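Local coordinates for protein R.Ecl18kI (Enterobacter cloacae, PDB 2GB7) that recognizes the double-stranded DNA sequence 5'-CCNGG-3' as a type II restriction endonuclease and cleaves it before the first C, with nucleotide flipping in the complex, at residues 216-221 / 243-248; 194-199 / 224-229. The protein carries 1 engineered substitution. All blocks are in the same frame, centred on the assembly; numbering follows the deposited sequence.

Interaction 1. Residues 216-221 / 243-248; sequences ETINIL and NRVLTF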
loop_
_atom_site.group_PDB
_atom_site.type_symbol
_atom_site.label_atom_id
_atom_site.label_comp_id
_atom_site.label_asym_id
_atom_site.label_seq_id
_atom_site.Cartn_x
_atom_site.Cartn_y
_atom_site.Cartn_z
ATOM N N GLU F 216 10.327 6.521 -16.217
ATOM C CA GLU F 216 11.107 6.934 -15.053
ATOM C C GLU F 216 11.241 5.811 -14.029
ATOM O O GLU F 216 12.325 5.573 -13.510
ATOM C CB GLU F 216 10.512 8.182 -14.404
ATOM C CG GLU F 216 11.261 8.658 -13.147
ATOM N N THR F 217 10.136 5.147 -13.715
ATOM C CA THR F 217 10.168 3.989 -12.822
ATOM C C THR F 217 11.087 2.881 -13.389
ATOM O O THR F 217 11.921 2.330 -12.685
ATOM C CB THR F 217 8.750 3.477 -12.595
ATOM O OG1 THR F 217 8.025 4.465 -11.845
ATOM C CG2 THR F 217 8.749 2.168 -11.822
ATOM N N ILE F 218 10.894 2.551 -14.657
ATOM C CA ILE F 218 11.763 1.553 -15.295
ATOM C C ILE F 218 13.228 1.906 -15.115
ATOM O O ILE F 218 14.065 1.034 -14.767
ATOM C CB ILE F 218 11.430 1.414 -16.810
ATOM C CG1 ILE F 218 10.078 0.759 -16.945
ATOM C CG2 ILE F 218 12.456 0.504 -17.486
ATOM C CD1 ILE F 218 9.383 0.949 -18.334
ATOM N N ASN F 219 13.551 3.171 -15.361
ATOM C CA ASN F 219 14.951 3.595 -15.309
ATOM C C ASN F 219 15.515 3.592 -13.893
ATOM O O ASN F 219 16.658 3.203 -13.662
ATOM C CB ASN F 219 15.072 4.969 -15.930
ATOM C CG ASN F 219 14.873 4.948 -17.432
ATOM O OD1 ASN F 219 14.895 3.890 -18.063
ATOM N ND2 ASN F 219 14.651 6.120 -18.005
ATOM N N ILE F 220 14.703 3.996 -12.925
ATOM C CA ILE F 220 15.186 3.938 -11.536
ATOM C C ILE F 220 15.383 2.491 -11.116
ATOM O O ILE F 220 16.399 2.155 -10.509
ATOM C CB ILE F 220 14.195 4.631 -10.581
ATOM C CG1 ILE F 220 14.177 6.125 -10.874
ATOM C CG2 ILE F 220 14.533 4.310 -9.140
ATOM C CD1 ILE F 220 13.000 6.878 -10.246
ATOM N N LEU F 221 14.440 1.621 -11.471
ATOM C CA LEU F 221 14.593 0.199 -11.182
ATOM C C LEU F 221 15.854 -0.359 -11.861
ATOM O O LEU F 221 16.589 -1.129 -11.269
ATOM C CB LEU F 221 13.335 -0.585 -11.624
ATOM C CG LEU F 221 12.150 -0.270 -10.709
ATOM C CD1 LEU F 221 10.948 -0.914 -11.351
ATOM C CD2 LEU F 221 12.380 -0.813 -9.281
ATOM N N ASN F 243 13.862 -2.533 -24.156
ATOM C CA ASN F 243 14.646 -3.712 -23.799
ATOM C C ASN F 243 14.876 -3.838 -22.310
ATOM O O ASN F 243 15.447 -4.829 -21.862
ATOM C CB ASN F 243 15.975 -3.799 -24.600
ATOM C CG ASN F 243 17.066 -2.849 -24.100
ATOM O OD1 ASN F 243 16.979 -2.249 -23.030
ATOM N ND2 ASN F 243 18.129 -2.724 -24.907
ATOM N N ARG F 244 14.399 -2.857 -21.544
ATOM C CA ARG F 244 14.510 -2.946 -20.083
ATOM C C ARG F 244 13.343 -3.664 -19.423
ATOM O O ARG F 244 13.395 -3.970 -18.240
ATOM C CB ARG F 244 14.696 -1.567 -19.462
ATOM C CG ARG F 244 15.954 -0.894 -19.939
ATOM C CD ARG F 244 16.123 0.447 -19.301
ATOM N NE ARG F 244 17.403 0.992 -19.720
ATOM C CZ ARG F 244 17.958 2.080 -19.209
ATOM N NH1 ARG F 244 17.337 2.777 -18.255
ATOM N NH2 ARG F 244 19.140 2.461 -19.658
ATOM N N VAL F 245 12.285 -3.918 -20.182
ATOM C CA VAL F 245 11.120 -4.607 -19.667
ATOM C C VAL F 245 11.127 -6.000 -20.288
ATOM O O VAL F 245 11.290 -6.136 -21.519
ATOM C CB VAL F 245 9.815 -3.835 -20.032
ATOM C CG1 VAL F 245 8.592 -4.650 -19.672
ATOM C CG2 VAL F 245 9.780 -2.440 -19.323
ATOM N N LEU F 246 11.018 -7.018 -19.446
ATOM C CA LEU F 246 11.124 -8.420 -19.916
ATOM C C LEU F 246 9.758 -9.063 -19.836
ATOM O O LEU F 246 8.866 -8.575 -19.140
ATOM C CB LEU F 246 12.075 -9.224 -19.021
ATOM C CG LEU F 246 13.585 -8.965 -19.106
ATOM C CD1 LEU F 246 14.323 -9.960 -18.188
ATOM C CD2 LEU F 246 14.118 -9.018 -20.505
ATOM N N THR F 247 9.593 -10.166 -20.556
ATOM C CA THR F 247 8.387 -10.978 -20.444
ATOM C C THR F 247 8.646 -12.161 -19.528
ATOM O O THR F 247 9.789 -12.519 -19.307
ATOM C CB THR F 247 7.980 -11.546 -21.803
ATOM O OG1 THR F 247 9.043 -12.385 -22.289
ATOM C CG2 THR F 247 7.700 -10.411 -22.756
ATOM N N PHE F 248 7.586 -12.800 -19.018
ATOM C CA PHE F 248 7.769 -14.051 -18.277
ATOM C C PHE F 248 8.521 -15.089 -19.098
ATOM O O PHE F 248 9.255 -15.888 -18.551
ATOM C CB PHE F 248 6.438 -14.606 -17.822
ATOM C CG PHE F 248 5.812 -13.761 -16.761
ATOM C CD1 PHE F 248 6.348 -13.749 -15.490
ATOM C CD2 PHE F 248 4.739 -12.935 -17.048
ATOM C CE1 PHE F 248 5.742 -12.931 -14.480
ATOM C CE2 PHE F 248 4.168 -12.124 -16.076
ATOM C CZ PHE F 248 4.680 -12.120 -14.805
#
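Ile218 of helix 215-223 meets Arg244 and Val245, beside the edge strand, and most of this meeting is apolar. The two branches of the isoleucine divide the work. CD1 of Ile218, at the end of the longer branch, lies 3.6 Å from CG2 of Val245. The two side chains meet at about a right angle. The shorter branch goes to the arginine, with CG2 of Ile218 3.6 Å from CB of Arg244. The same methyl also comes within 4.1 Å of CD of Arg244. It thus rests against the aliphatic part of the arginine, CB and CD. In Ile218 the CG1 branch stands beside the backbone N (chi1 -70°), and the CG2 methyl takes the position anti to that N. This sends the CG1-CD1 branch to Val245 and CG2 to Arg244.

The contact lies in the PD-(D/E)XK nuclease core. Helix 215-223 makes the beta-alpha-beta crossover between the parallel strands 204-207 and 226-230. Here it reaches one strand further, to 245-247, the outermost strand at this end of the sheet within the chain.

The polar part lies at the margin. Arg244 is extended from CG to NE, which carries its guanidinium along to Asn219. NH1 of Arg244 is 3.9 Å from CB of Asn219. The amide and guanidinium planes stand 74° apart, and the orientation of the amide is doubtful. Arg244 also makes a cation-pi contact with Tyr222.

Ile220 N bonds to Glu216 O at 2.9 Å, one turn back in the helix. Thr247 is the N-cap of helix 248-259; its OG1 caps a backbone N of that helix, and Asp250 OD2 accepts from Thr247 N.

Interaction 2. Residues 194-199 / 224-229; sequences EEVNRT and ANVVVV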
loop_
_atom_site.group_PDB
_atom_site.type_symbol
_atom_site.label_atom_id
_atom_site.label_comp_id
_atom_site.label_asym_id
_atom_site.label_seq_id
_atom_site.Cartn_x
_atom_site.Cartn_y
_atom_site.Cartn_z
ATOM N N GLU F 194 14.987 -0.858 -2.099
ATOM C CA GLU F 194 15.376 -0.826 -0.697
ATOM C C GLU F 194 15.873 -2.188 -0.245
ATOM O O GLU F 194 16.931 -2.288 0.396
ATOM C CB GLU F 194 14.203 -0.325 0.176
ATOM C CG GLU F 194 14.627 -0.228 1.654
ATOM C CD GLU F 194 14.593 -1.528 2.418
ATOM O OE1 GLU F 194 13.780 -2.428 2.088
ATOM O OE2 GLU F 194 15.374 -1.631 3.411
ATOM N N GLU F 195 15.169 -3.246 -0.625
ATOM C CA GLU F 195 15.565 -4.581 -0.218
ATOM C C GLU F 195 16.809 -5.065 -0.962
ATOM O O GLU F 195 17.683 -5.669 -0.349
ATOM C CB GLU F 195 14.402 -5.564 -0.330
ATOM C CG GLU F 195 13.377 -5.286 0.776
ATOM C CD GLU F 195 13.977 -5.590 2.153
ATOM O OE1 GLU F 195 14.219 -6.782 2.434
ATOM O OE2 GLU F 195 14.233 -4.659 2.945
ATOM N N VAL F 196 16.914 -4.714 -2.239
ATOM C CA VAL F 196 18.118 -5.064 -3.019
ATOM C C VAL F 196 19.340 -4.437 -2.396
ATOM O O VAL F 196 20.358 -5.111 -2.133
ATOM C CB VAL F 196 17.938 -4.632 -4.465
ATOM C CG1 VAL F 196 19.264 -4.702 -5.253
ATOM C CG2 VAL F 196 16.971 -5.568 -5.126
ATOM N N ASN F 197 19.241 -3.151 -2.098
ATOM C CA ASN F 197 20.405 -2.460 -1.562
ATOM C C ASN F 197 20.754 -2.864 -0.136
ATOM O O ASN F 197 21.943 -2.898 0.233
ATOM C CB ASN F 197 20.223 -0.971 -1.731
ATOM C CG ASN F 197 20.296 -0.555 -3.191
ATOM O OD1 ASN F 197 19.586 0.354 -3.624
ATOM N ND2 ASN F 197 21.135 -1.229 -3.960
ATOM N N ARG F 198 19.752 -3.204 0.656
ATOM C CA ARG F 198 19.974 -3.601 2.036
ATOM C C ARG F 198 20.749 -4.899 2.155
ATOM O O ARG F 198 21.549 -5.056 3.072
ATOM C CB ARG F 198 18.628 -3.739 2.766
ATOM C CG ARG F 198 18.738 -3.968 4.280
ATOM C CD ARG F 198 17.343 -3.941 4.898
ATOM N NE ARG F 198 16.562 -5.112 4.503
ATOM C CZ ARG F 198 16.760 -6.334 4.981
ATOM N NH1 ARG F 198 17.692 -6.549 5.923
ATOM N NH2 ARG F 198 16.017 -7.337 4.540
ATOM N N THR F 199 20.536 -5.819 1.213
ATOM C CA THR F 199 21.083 -7.160 1.346
ATOM C C THR F 199 22.130 -7.463 0.285
ATOM O O THR F 199 22.681 -8.573 0.270
ATOM C CB THR F 199 19.974 -8.224 1.241
ATOM O OG1 THR F 199 19.243 -8.017 0.036
ATOM C CG2 THR F 199 19.011 -8.103 2.439
ATOM N N ALA F 224 18.915 0.297 -10.147
ATOM C CA ALA F 224 18.892 -0.533 -8.945
ATOM C C ALA F 224 19.036 -2.029 -9.216
ATOM O O ALA F 224 19.016 -2.836 -8.272
ATOM C CB ALA F 224 17.615 -0.237 -8.115
ATOM N N ASN F 225 19.241 -2.390 -10.492
ATOM C CA ASN F 225 19.339 -3.779 -10.924
ATOM C C ASN F 225 18.083 -4.591 -10.587
ATOM O O ASN F 225 18.147 -5.776 -10.258
ATOM C CB ASN F 225 20.606 -4.413 -10.370
ATOM C CG ASN F 225 21.823 -3.733 -10.903
ATOM O OD1 ASN F 225 22.097 -3.778 -12.103
ATOM N ND2 ASN F 225 22.572 -3.122 -10.025
ATOM N N VAL F 226 16.946 -3.944 -10.743
ATOM C CA VAL F 226 15.655 -4.611 -10.649
ATOM C C VAL F 226 15.056 -4.583 -12.045
ATOM O O VAL F 226 14.993 -3.519 -12.664
ATOM C CB VAL F 226 14.718 -3.868 -9.679
ATOM C CG1 VAL F 226 13.348 -4.513 -9.681
ATOM C CG2 VAL F 226 15.276 -3.908 -8.257
ATOM N N VAL F 227 14.668 -5.750 -12.546
ATOM C CA VAL F 227 14.108 -5.825 -13.897
ATOM C C VAL F 227 12.661 -6.207 -13.805
ATOM O O VAL F 227 12.338 -7.202 -13.167
ATOM C CB VAL F 227 14.830 -6.884 -14.751
ATOM C CG1 VAL F 227 14.301 -6.826 -16.153
ATOM C CG2 VAL F 227 16.310 -6.594 -14.766
ATOM N N VAL F 228 11.792 -5.402 -14.427
ATOM C CA VAL F 228 10.356 -5.684 -14.444
ATOM C C VAL F 228 10.087 -6.746 -15.500
ATOM O O VAL F 228 10.658 -6.715 -16.622
ATOM C CB VAL F 228 9.531 -4.441 -14.754
ATOM C CG1 VAL F 228 8.018 -4.753 -14.711
ATOM C CG2 VAL F 228 9.899 -3.326 -13.746
ATOM N N VAL F 229 9.258 -7.696 -15.091
ATOM C CA VAL F 229 8.880 -8.871 -15.887
ATOM C C VAL F 229 7.362 -8.827 -15.955
ATOM O O VAL F 229 6.693 -8.745 -14.926
ATOM C CB VAL F 229 9.338 -10.168 -15.221
ATOM C CG1 VAL F 229 8.867 -11.380 -15.998
ATOM C CG2 VAL F 229 10.872 -10.215 -15.110
#
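Val196 points from helix 191-199 toward Val226 and Ala224, and each of its two methyls has its own target. CG2 of Val196 faces CG2 of Val226 at 3.9 Å. The two valine side chains meet at a slant, methyl against methyl. CG1 of Val196 turns instead to the backbone and lies 3.6 Å from Ala224 O. The chi1 of 168° places CG1 of Val196 anti to the backbone N and CG2 beside it. The fork therefore spans the turn and the first residue of strand 226-230.

That turn ends helix 215-223 with a Schellman motif. Asn225 has a positive phi of 59° there, and the chain then enters the strand. Helix 191-199 is itself the crossover between the parallel strands 177-181 and 204-207 of the nuclease sheet. Val196 also packs on Met204, and Val226 on Leu206.

The charged groups of the helix form a separate network. Arg198 grips the Glu195 carboxylate side-on, one nitrogen to each oxygen. NH2 of Arg198 bonds to OE1 of Glu195 at 2.8 Å, nearly straight at 172°. NE of Arg198 bonds to OE2 of Glu195, also at 2.8 Å. Both oxygens are met on the syn side, OE2 from clearly further out of the carboxylate plane. A long salt bridge, 3.8 Å from NE of Arg198 to OE2 of Glu194, extends the network. CG2 of Thr199 lies over one guanidinium face near the rim. Thr199 OG1 donates to Glu195 O at 2.8 Å.

Interactions 1 and 2 hold two helices against one parallel run of the sheet. The touching residues of interaction 2 are all buried, and they meet only through apolar groups and a carbonyl. Interaction 1 is larger and partly buried, and its arginine end lies nearer the surface. The two meet through adjacent strands: Leu246 N lies 2.9 Å from Val228 O, a probable hydrogen bond. Helix 215-223 leads into strand 226-230, and Leu221 O probably accepts from Val226 N there. Leu221 CD1 also packs on Val228 CG2. Both helices face the second subunit. Ile220 packs on Glu194 of that subunit, and Arg198 packs on its Ile220.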